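Local atomic coordinates of GNA33 (PDB entry 2G5D), a protein that probably cleaves the MurNAc–GlcNAc linkages of peptidoglycan as an exolytic lytic transglycosylase, forming 1,6-anhydro-MurNAc. Residues 144-149 with 208-213; 273-278 with 289-294; 357-362 with 387-392. All blocks are in the same frame, centred on the assembly; numbering follows the deposited sequence.

Interaction 1 of 3, residues 144-149 with 208-213; sequences PDDFIS and LPYHTR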
loop_
_atom_site.group_PDB
_atom_site.type_symbol
_atom_site.label_atom_id
_atom_site.label_comp_id
_atom_site.label_asym_id
_atom_site.label_seq_id
_atom_site.Cartn_x
_atom_site.Cartn_y
_atom_site.Cartn_z
ATOM N N PRO A 144 7.840 -19.611 2.836
ATOM C CA PRO A 144 8.060 -21.054 2.992
ATOM C C PRO A 144 9.484 -21.511 2.661
ATOM O O PRO A 144 10.209 -20.828 1.935
ATOM C CB PRO A 144 7.062 -21.667 2.011
ATOM C CG PRO A 144 6.022 -20.641 1.842
ATOM C CD PRO A 144 6.731 -19.332 1.911
ATOM N N ASP A 145 9.869 -22.665 3.203
ATOM C CA ASP A 145 11.193 -23.250 2.986
ATOM C C ASP A 145 11.467 -23.648 1.532
ATOM O O ASP A 145 12.622 -23.765 1.127
ATOM C CB ASP A 145 11.361 -24.482 3.872
ATOM C CG ASP A 145 11.238 -24.170 5.349
ATOM O OD1 ASP A 145 11.165 -22.970 5.714
ATOM O OD2 ASP A 145 11.226 -25.139 6.145
ATOM N N ASP A 146 10.411 -23.869 0.756
ATOM C CA ASP A 146 10.542 -24.343 -0.624
ATOM C C ASP A 146 9.971 -23.345 -1.636
ATOM O O ASP A 146 9.740 -23.677 -2.797
ATOM C CB ASP A 146 9.843 -25.700 -0.782
ATOM C CG ASP A 146 8.331 -25.615 -0.583
ATOM O OD1 ASP A 146 7.865 -24.775 0.224
ATOM O OD2 ASP A 146 7.606 -26.392 -1.238
ATOM N N PHE A 147 9.734 -22.125 -1.182
ATOM C CA PHE A 147 9.158 -21.082 -2.017
ATOM C C PHE A 147 10.288 -20.416 -2.790
ATOM O O PHE A 147 11.169 -19.809 -2.192
ATOM C CB PHE A 147 8.429 -20.085 -1.122
ATOM C CG PHE A 147 7.769 -18.954 -1.855
ATOM C CD1 PHE A 147 6.453 -19.062 -2.276
ATOM C CD2 PHE A 147 8.449 -17.761 -2.083
ATOM C CE1 PHE A 147 5.828 -18.007 -2.932
ATOM C CE2 PHE A 147 7.833 -16.711 -2.748
ATOM C CZ PHE A 147 6.510 -16.841 -3.170
ATOM N N ILE A 148 10.277 -20.564 -4.112
ATOM C CA ILE A 148 11.360 -20.061 -4.969
ATOM C C ILE A 148 10.841 -19.038 -5.990
ATOM O O ILE A 148 10.000 -19.357 -6.840
ATOM C CB ILE A 148 12.176 -21.227 -5.656
ATOM C CG1 ILE A 148 13.218 -21.812 -4.700
ATOM C CG2 ILE A 148 12.918 -20.752 -6.914
ATOM C CD1 ILE A 148 12.776 -23.043 -3.977
ATOM N N SER A 149 11.346 -17.810 -5.889
ATOM C CA SER A 149 10.998 -16.751 -6.830
ATOM C C SER A 149 11.992 -16.692 -7.988
ATOM O O SER A 149 13.207 -16.658 -7.780
ATOM C CB SER A 149 10.917 -15.395 -6.120
ATOM O OG SER A 149 10.538 -14.366 -7.019
ATOM N N LEU A 208 6.726 -26.201 -10.420
ATOM C CA LEU A 208 5.270 -26.063 -10.457
ATOM C C LEU A 208 4.833 -24.805 -9.718
ATOM O O LEU A 208 5.500 -24.404 -8.760
ATOM C CB LEU A 208 4.609 -27.267 -9.779
ATOM C CG LEU A 208 5.192 -28.668 -9.966
ATOM C CD1 LEU A 208 4.753 -29.556 -8.818
ATOM C CD2 LEU A 208 4.780 -29.249 -11.311
ATOM N N PRO A 209 3.706 -24.187 -10.145
ATOM C CA PRO A 209 3.120 -23.064 -9.401
ATOM C C PRO A 209 3.069 -23.363 -7.902
ATOM O O PRO A 209 2.845 -24.513 -7.519
ATOM C CB PRO A 209 1.704 -22.972 -9.975
ATOM C CG PRO A 209 1.856 -23.431 -11.378
ATOM C CD PRO A 209 2.931 -24.493 -11.366
ATOM N N TYR A 210 3.312 -22.352 -7.067
ATOM C CA TYR A 210 3.246 -22.545 -5.630
ATOM C C TYR A 210 1.798 -22.762 -5.177
ATOM O O TYR A 210 0.853 -22.523 -5.943
ATOM C CB TYR A 210 3.927 -21.404 -4.835
ATOM C CG TYR A 210 4.412 -21.900 -3.494
ATOM C CD1 TYR A 210 3.711 -21.613 -2.316
ATOM C CD2 TYR A 210 5.531 -22.731 -3.411
ATOM C CE1 TYR A 210 4.139 -22.121 -1.086
ATOM C CE2 TYR A 210 5.964 -23.235 -2.203
ATOM C CZ TYR A 210 5.265 -22.926 -1.041
ATOM O OH TYR A 210 5.702 -23.448 0.151
ATOM N N HIS A 211 1.642 -23.246 -3.947
ATOM C CA HIS A 211 0.341 -23.561 -3.356
ATOM C C HIS A 211 -0.621 -22.362 -3.344
ATOM O O HIS A 211 -0.209 -21.212 -3.197
ATOM C CB HIS A 211 0.536 -24.096 -1.937
ATOM C CG HIS A 211 1.320 -25.370 -1.868
ATOM N ND1 HIS A 211 0.812 -26.580 -2.291
ATOM C CD2 HIS A 211 2.565 -25.629 -1.399
ATOM C CE1 HIS A 211 1.712 -27.526 -2.096
ATOM N NE2 HIS A 211 2.785 -26.976 -1.557
ATOM N N THR A 212 -1.906 -22.665 -3.518
ATOM C CA THR A 212 -2.979 -21.671 -3.547
ATOM C C THR A 212 -3.508 -21.497 -2.134
ATOM O O THR A 212 -3.239 -22.339 -1.272
ATOM C CB THR A 212 -4.148 -22.136 -4.440
ATOM O OG1 THR A 212 -4.585 -23.426 -4.001
ATOM C CG2 THR A 212 -3.745 -22.210 -5.904
ATOM N N ARG A 213 -4.256 -20.413 -1.902
ATOM C CA ARG A 213 -4.874 -20.153 -0.591
ATOM C C ARG A 213 -5.653 -21.353 -0.057
ATOM O O ARG A 213 -5.504 -21.712 1.104
ATOM C CB ARG A 213 -5.799 -18.933 -0.631
ATOM C CG ARG A 213 -6.434 -18.603 0.713
ATOM C CD ARG A 213 -7.247 -17.334 0.661
ATOM N NE ARG A 213 -6.417 -16.154 0.441
ATOM C CZ ARG A 213 -5.783 -15.463 1.395
ATOM N NH1 ARG A 213 -5.873 -15.796 2.680
ATOM N NH2 ARG A 213 -5.065 -14.413 1.048
#

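Interaction 2 of 3, residues 273-278 with 289-294; sequences RYMADK and QGIKAY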
loop_
_atom_site.group_PDB
_atom_site.type_symbol
_atom_site.label_atom_id
_atom_site.label_comp_id
_atom_site.label_asym_id
_atom_site.label_seq_id
_atom_site.Cartn_x
_atom_site.Cartn_y
_atom_site.Cartn_z
ATOM N N ARG A 273 -17.642 -10.343 -3.548
ATOM C CA ARG A 273 -18.383 -10.475 -4.802
ATOM C C ARG A 273 -18.812 -11.916 -5.022
ATOM O O ARG A 273 -19.858 -12.163 -5.622
ATOM C CB ARG A 273 -17.572 -9.973 -6.003
ATOM C CG ARG A 273 -17.365 -8.463 -6.039
ATOM C CD ARG A 273 -16.699 -7.988 -7.338
ATOM N NE ARG A 273 -15.798 -6.867 -7.071
ATOM C CZ ARG A 273 -14.467 -6.944 -7.081
ATOM N NH1 ARG A 273 -13.851 -8.084 -7.388
ATOM N NH2 ARG A 273 -13.744 -5.866 -6.796
ATOM N N TYR A 274 -18.007 -12.864 -4.540
ATOM C CA TYR A 274 -18.374 -14.278 -4.591
ATOM C C TYR A 274 -19.619 -14.574 -3.743
ATOM O O TYR A 274 -20.552 -15.234 -4.206
ATOM C CB TYR A 274 -17.209 -15.178 -4.163
ATOM C CG TYR A 274 -17.594 -16.642 -4.056
ATOM C CD1 TYR A 274 -17.667 -17.443 -5.195
ATOM C CD2 TYR A 274 -17.906 -17.220 -2.818
ATOM C CE1 TYR A 274 -18.034 -18.790 -5.114
ATOM C CE2 TYR A 274 -18.273 -18.567 -2.724
ATOM C CZ TYR A 274 -18.333 -19.344 -3.881
ATOM O OH TYR A 274 -18.691 -20.674 -3.814
ATOM N N MET A 275 -19.621 -14.082 -2.506
ATOM C CA MET A 275 -20.716 -14.302 -1.565
ATOM C C MET A 275 -22.048 -13.692 -2.000
ATOM O O MET A 275 -23.106 -14.233 -1.678
ATOM C CB MET A 275 -20.333 -13.755 -0.194
ATOM C CG MET A 275 -19.317 -14.606 0.549
ATOM S SD MET A 275 -18.854 -13.841 2.094
ATOM C CE MET A 275 -20.194 -14.351 3.155
ATOM N N ALA A 276 -21.984 -12.576 -2.729
ATOM C CA ALA A 276 -23.161 -11.801 -3.124
ATOM C C ALA A 276 -24.038 -12.517 -4.147
ATOM O O ALA A 276 -25.275 -12.477 -4.057
ATOM C CB ALA A 276 -22.744 -10.445 -3.645
ATOM N N ASP A 277 -23.400 -13.161 -5.120
ATOM C CA ASP A 277 -24.123 -13.936 -6.120
ATOM C C ASP A 277 -24.112 -15.437 -5.821
ATOM O O ASP A 277 -24.152 -16.257 -6.742
ATOM C CB ASP A 277 -23.585 -13.648 -7.527
ATOM C CG ASP A 277 -22.105 -13.963 -7.667
ATOM O OD1 ASP A 277 -21.311 -13.007 -7.824
ATOM O OD2 ASP A 277 -21.742 -15.160 -7.635
ATOM N N LYS A 278 -24.075 -15.792 -4.536
ATOM C CA LYS A 278 -24.124 -17.202 -4.130
ATOM C C LYS A 278 -25.409 -17.751 -3.465
ATOM O O LYS A 278 -25.620 -18.964 -3.512
ATOM C CB LYS A 278 -22.877 -17.596 -3.333
ATOM C CG LYS A 278 -21.796 -18.246 -4.190
ATOM C CD LYS A 278 -22.242 -19.597 -4.747
ATOM C CE LYS A 278 -21.284 -20.094 -5.817
ATOM N NZ LYS A 278 -21.207 -21.584 -5.869
ATOM N N GLN A 289 -16.447 -7.119 8.666
ATOM C CA GLN A 289 -17.231 -7.384 9.868
ATOM C C GLN A 289 -18.508 -8.201 9.592
ATOM O O GLN A 289 -18.915 -9.027 10.412
ATOM C CB GLN A 289 -17.565 -6.053 10.565
ATOM C CG GLN A 289 -16.366 -5.075 10.689
ATOM C CD GLN A 289 -16.137 -4.211 9.436
ATOM O OE1 GLN A 289 -17.084 -3.680 8.845
ATOM N NE2 GLN A 289 -14.870 -4.053 9.042
ATOM N N GLY A 290 -19.127 -7.954 8.437
ATOM C CA GLY A 290 -20.276 -8.729 7.974
ATOM C C GLY A 290 -19.913 -10.141 7.527
ATOM O O GLY A 290 -20.675 -11.080 7.741
ATOM N N ILE A 291 -18.749 -10.306 6.903
ATOM C CA ILE A 291 -18.273 -11.647 6.552
ATOM C C ILE A 291 -17.868 -12.413 7.825
ATOM O O ILE A 291 -18.150 -13.609 7.971
ATOM C CB ILE A 291 -17.130 -11.601 5.491
ATOM C CG1 ILE A 291 -17.644 -10.965 4.197
ATOM C CG2 ILE A 291 -16.576 -12.993 5.210
ATOM C CD1 ILE A 291 -16.566 -10.605 3.188
ATOM N N LYS A 292 -17.232 -11.710 8.753
ATOM C CA LYS A 292 -16.849 -12.296 10.023
ATOM C C LYS A 292 -18.067 -12.851 10.784
ATOM O O LYS A 292 -18.027 -13.987 11.275
ATOM C CB LYS A 292 -16.082 -11.277 10.870
ATOM C CG LYS A 292 -15.670 -11.792 12.234
ATOM C CD LYS A 292 -15.055 -10.691 13.064
ATOM C CE LYS A 292 -14.732 -11.211 14.440
ATOM N NZ LYS A 292 -13.931 -10.250 15.224
ATOM N N ALA A 293 -19.143 -12.059 10.852
ATOM C CA ALA A 293 -20.375 -12.465 11.537
ATOM C C ALA A 293 -21.125 -13.586 10.801
ATOM O O ALA A 293 -21.639 -14.521 11.439
ATOM C CB ALA A 293 -21.283 -11.263 11.780
ATOM N N TYR A 294 -21.173 -13.504 9.468
ATOM C CA TYR A 294 -21.777 -14.563 8.656
ATOM C C TYR A 294 -21.056 -15.908 8.863
ATOM O O TYR A 294 -21.688 -16.961 8.921
ATOM C CB TYR A 294 -21.807 -14.186 7.163
ATOM C CG TYR A 294 -22.328 -15.302 6.268
ATOM C CD1 TYR A 294 -23.676 -15.380 5.932
ATOM C CD2 TYR A 294 -21.470 -16.297 5.780
ATOM C CE1 TYR A 294 -24.161 -16.415 5.125
ATOM C CE2 TYR A 294 -21.939 -17.326 4.978
ATOM C CZ TYR A 294 -23.282 -17.383 4.653
ATOM O OH TYR A 294 -23.750 -18.412 3.855
#

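Interaction 3 of 3, residues 357-362 with 387-392; sequences TAHPVT and YFWGYG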
loop_
_atom_site.group_PDB
_atom_site.type_symbol
_atom_site.label_atom_id
_atom_site.label_comp_id
_atom_site.label_asym_id
_atom_site.label_seq_id
_atom_site.Cartn_x
_atom_site.Cartn_y
_atom_site.Cartn_z
ATOM N N THR A 357 -10.089 17.241 -0.456
ATOM C CA THR A 357 -11.178 16.279 -0.594
ATOM C C THR A 357 -12.255 16.464 0.479
ATOM O O THR A 357 -12.405 17.557 1.027
ATOM C CB THR A 357 -10.627 14.799 -0.756
ATOM O OG1 THR A 357 -11.698 13.888 -1.013
ATOM C CG2 THR A 357 -9.805 14.344 0.441
ATOM N N ALA A 358 -13.032 15.419 0.736
ATOM C CA ALA A 358 -13.991 15.427 1.835
ATOM C C ALA A 358 -13.661 14.321 2.835
ATOM O O ALA A 358 -13.300 13.207 2.443
ATOM C CB ALA A 358 -15.400 15.272 1.309
ATOM N N HIS A 359 -13.758 14.649 4.121
ATOM C CA HIS A 359 -13.632 13.669 5.197
ATOM C C HIS A 359 -14.666 12.539 5.031
ATOM O O HIS A 359 -15.850 12.819 4.899
ATOM C CB HIS A 359 -13.766 14.355 6.556
ATOM C CG HIS A 359 -13.380 13.484 7.711
ATOM N ND1 HIS A 359 -14.185 12.468 8.184
ATOM C CD2 HIS A 359 -12.273 13.483 8.493
ATOM C CE1 HIS A 359 -13.587 11.875 9.200
ATOM N NE2 HIS A 359 -12.427 12.474 9.409
ATOM N N PRO A 360 -14.210 11.263 5.006
ATOM C CA PRO A 360 -15.067 10.087 4.740
ATOM C C PRO A 360 -16.258 9.857 5.677
ATOM O O PRO A 360 -17.167 9.104 5.312
ATOM C CB PRO A 360 -14.090 8.901 4.815
ATOM C CG PRO A 360 -12.928 9.400 5.557
ATOM C CD PRO A 360 -12.807 10.857 5.195
ATOM N N VAL A 361 -16.264 10.477 6.859
ATOM C CA VAL A 361 -17.434 10.389 7.739
ATOM C C VAL A 361 -18.118 11.746 7.955
ATOM O O VAL A 361 -19.334 11.859 7.756
ATOM C CB VAL A 361 -17.146 9.636 9.095
ATOM C CG1 VAL A 361 -16.355 8.339 8.860
ATOM C CG2 VAL A 361 -16.416 10.521 10.109
ATOM N N THR A 362 -17.355 12.775 8.329
ATOM C CA THR A 362 -17.926 14.123 8.556
ATOM C C THR A 362 -18.322 14.859 7.270
ATOM O O THR A 362 -19.079 15.842 7.315
ATOM C CB THR A 362 -17.004 15.048 9.411
ATOM O OG1 THR A 362 -15.843 15.437 8.655
ATOM C CG2 THR A 362 -16.594 14.363 10.710
ATOM N N TYR A 387 -5.662 7.101 0.432
ATOM C CA TYR A 387 -5.297 7.897 1.580
ATOM C C TYR A 387 -5.012 6.958 2.751
ATOM O O TYR A 387 -5.885 6.188 3.141
ATOM C CB TYR A 387 -6.460 8.866 1.875
ATOM C CG TYR A 387 -6.164 9.857 2.956
ATOM C CD1 TYR A 387 -5.618 11.095 2.658
ATOM C CD2 TYR A 387 -6.420 9.555 4.283
ATOM C CE1 TYR A 387 -5.318 12.013 3.671
ATOM C CE2 TYR A 387 -6.128 10.464 5.298
ATOM C CZ TYR A 387 -5.577 11.680 4.984
ATOM O OH TYR A 387 -5.315 12.576 5.980
ATOM N N PHE A 388 -3.776 6.968 3.273
ATOM C CA PHE A 388 -3.431 6.051 4.349
ATOM C C PHE A 388 -3.879 6.598 5.704
ATOM O O PHE A 388 -3.407 7.635 6.162
ATOM C CB PHE A 388 -1.931 5.674 4.353
ATOM C CG PHE A 388 -1.566 4.708 5.450
ATOM C CD1 PHE A 388 -2.112 3.422 5.474
ATOM C CD2 PHE A 388 -0.717 5.093 6.478
ATOM C CE1 PHE A 388 -1.821 2.545 6.489
ATOM C CE2 PHE A 388 -0.411 4.215 7.489
ATOM C CZ PHE A 388 -0.957 2.933 7.493
ATOM N N TRP A 389 -4.813 5.889 6.339
ATOM C CA TRP A 389 -5.403 6.363 7.582
ATOM C C TRP A 389 -4.660 6.001 8.869
ATOM O O TRP A 389 -4.909 6.610 9.901
ATOM C CB TRP A 389 -6.882 5.972 7.665
ATOM C CG TRP A 389 -7.761 6.905 6.890
ATOM C CD1 TRP A 389 -8.366 6.667 5.680
ATOM C CD2 TRP A 389 -8.141 8.234 7.270
ATOM N NE1 TRP A 389 -9.106 7.767 5.292
ATOM C CE2 TRP A 389 -8.995 8.735 6.256
ATOM C CE3 TRP A 389 -7.853 9.049 8.375
ATOM C CZ2 TRP A 389 -9.541 10.029 6.304
ATOM C CZ3 TRP A 389 -8.424 10.337 8.432
ATOM C CH2 TRP A 389 -9.249 10.806 7.401
ATOM N N GLY A 390 -3.713 5.066 8.803
ATOM C CA GLY A 390 -2.988 4.637 9.987
ATOM C C GLY A 390 -3.423 3.251 10.417
ATOM O O GLY A 390 -4.042 2.515 9.643
ATOM N N TYR A 391 -3.123 2.922 11.669
ATOM C CA TYR A 391 -3.348 1.585 12.188
ATOM C C TYR A 391 -4.534 1.551 13.150
ATOM O O TYR A 391 -4.846 2.551 13.793
ATOM C CB TYR A 391 -2.058 1.047 12.838
ATOM C CG TYR A 391 -1.950 1.178 14.362
ATOM C CD1 TYR A 391 -1.205 2.213 14.957
ATOM C CD2 TYR A 391 -2.550 0.244 15.199
ATOM C CE1 TYR A 391 -1.090 2.311 16.359
ATOM C CE2 TYR A 391 -2.449 0.329 16.592
ATOM C CZ TYR A 391 -1.719 1.362 17.168
ATOM O OH TYR A 391 -1.634 1.414 18.556
ATOM N N GLY A 392 -5.201 0.400 13.232
ATOM C CA GLY A 392 -6.251 0.204 14.213
ATOM C C GLY A 392 -7.664 0.309 13.676
ATOM O O GLY A 392 -7.872 0.584 12.487
#

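Interaction 1 of 3, residues 144-149 with 208-213
Y210 reaches across from 208-213 and sets its ring among P144, D146 and F147, three of the four residues of the type I turn P144–F147. With chi1 at -153°, CG is swung roughly anti to the backbone N, and CB carries the ring toward the turn while making no close contact with it. Ring contact starts at once: Y210 CG lies 3.7 Å from F147 CD1. That atom stands over the middle of the tyrosine ring, so F147 presents its edge to the face of Y210 in a T-shaped pair, the centroids 5.1 Å apart and the planes at 77°. Further out the two edges of the ring meet different neighbours. Y210 CE1 touches P144 CG at 3.8 Å, whereas Y210 CE2 comes within 3.4 Å of D146 OD1. At the tip, Y210 OH donates to D146 OD1 over 2.5 Å; the carboxylate is met on its syn side, 25° out of its plane. H211 CD2 lies over the opposite face, toward its rim. Tyrosine suits the site because it offers a face to phenylalanine and apolar ring carbons to proline and still ends in a donor for a carboxylate. Aspartate suits the place because one oxygen takes the tyrosine hydroxyl while the second, D146 OD2, forms a salt bridge with K224, which also bonds H211 NE2. The lysine probably stabilises the negative charge, and its two bonds tie both segments to one group. F314 of strand 313-317 packs on P144, F147 and Y210, extending the aromatic cluster. Turn and tyrosine stand just before strand 148-151 and just after strand 206-209, which flank strand 197-203 in a five-stranded sheet, while T212 occupies the N-cap position of helix 213-217.

Interaction 2 of 3, residues 273-278 with 289-294
M275 joins two consecutive, loop-linked helices of the MltA-specific insert region, 271-276 and 288-297, by packing against I291 and Y294. M275 sits near the end of the shorter helix, and the chain leaves helical geometry at D277. The M275 side chain runs extended to the sulfur; the bend at chi3 (82°) swings only the methyl CE, toward Y294, while SD stays on I291. M275 SD rests 3.8 Å from I291 CG1 and 4.0 Å from I291 CG2, so both branches of the isoleucine bear on the sulfur. The terminal methyl serves the second partner: M275 CE lies 3.5 Å from Y294 CD2, obliquely to the ring. The methionine and tyrosine side chains run past each other in opposite directions. I291 and Y294, three residues apart, come from neighbouring turns of one helix, which is why a single long side chain can reach both. M275 also touches L281 and V305, and I291, a buried branched aliphatic, meets V235 and F239 of helix 234-243, so the contact continues into a wider apolar layer. A flexible, unbranched methionine suits a place where it must fit between a branched aliphatic and a ring, and Y294, partly exposed, brings ring carbons to its methyl. No hydrogen bond or charge pair crosses between the segments: what binds them is dispersion and the exclusion of water, which depend on close fit more than on direction.

Interaction 3 of 3, residues 357-362 with 387-392
W389 turns the edge of its indole toward the face of H359 and sets the same six-membered ring against P360. The tryptophan and histidine planes stand at 65° in an offset edge-to-face pair, centroids 5.7 Å apart, and the nearest atoms, W389 CH2 and H359 NE2, are 4.1 Å from each other. P360 meets the indole more closely, its side chain coming from the opposite direction: W389 CZ2 is 3.5 Å from P360 CG and equally near P360 CD. P360 CD also lies over one face of the imidazole, so the proline is wedged against both rings. H359 takes up this pose with CG anti to the backbone N, chi1 -168°, and its rotation is fixed by two bonds: the backbone N of V361 and of T362 both donate to H359 ND1, each 3.2 Å away and nearly straight, though tilted from the ring plane. ND1 acts as acceptor, consistent with a neutral ring protonated on NE2. Histidine thus braces the loop that follows it and lends a flat face to tryptophan, while rigid proline adds a compact apolar surface. Within 387-392, Y387 CE2 lies over the centre of one indole face, and W389 NE1 is bonded to the side chain of Q402. L398 of helix 393-401 touches both H359 and W389. The loop leaving strand 352-358 is thereby clamped to the end of strand 384-391 beside that helix, within the 3D domain, whose family is related to double-psi beta-barrels.

How the interactions relate
All three contacts are mostly buried, yet they share no helix or strand, and none touches another. Interactions 1 and 2 lie in the MltA-specific insert range, their centres about 28 Å apart; interaction 3 belongs to the 3D domain, its centre about 36 Å from that of interaction 1, on the opposite side of the chain's centre. Their chemistry follows their setting. Interaction 1, joining a turn and a loop beside a sheet, mixes ring packing with a charged hydrogen bond. Interaction 2, between helices, is wholly apolar. In interaction 3, rings and proline pack together and no polar bond crosses between the segments; those of H359 shape its loop, and W389 NE1 is held by Q402.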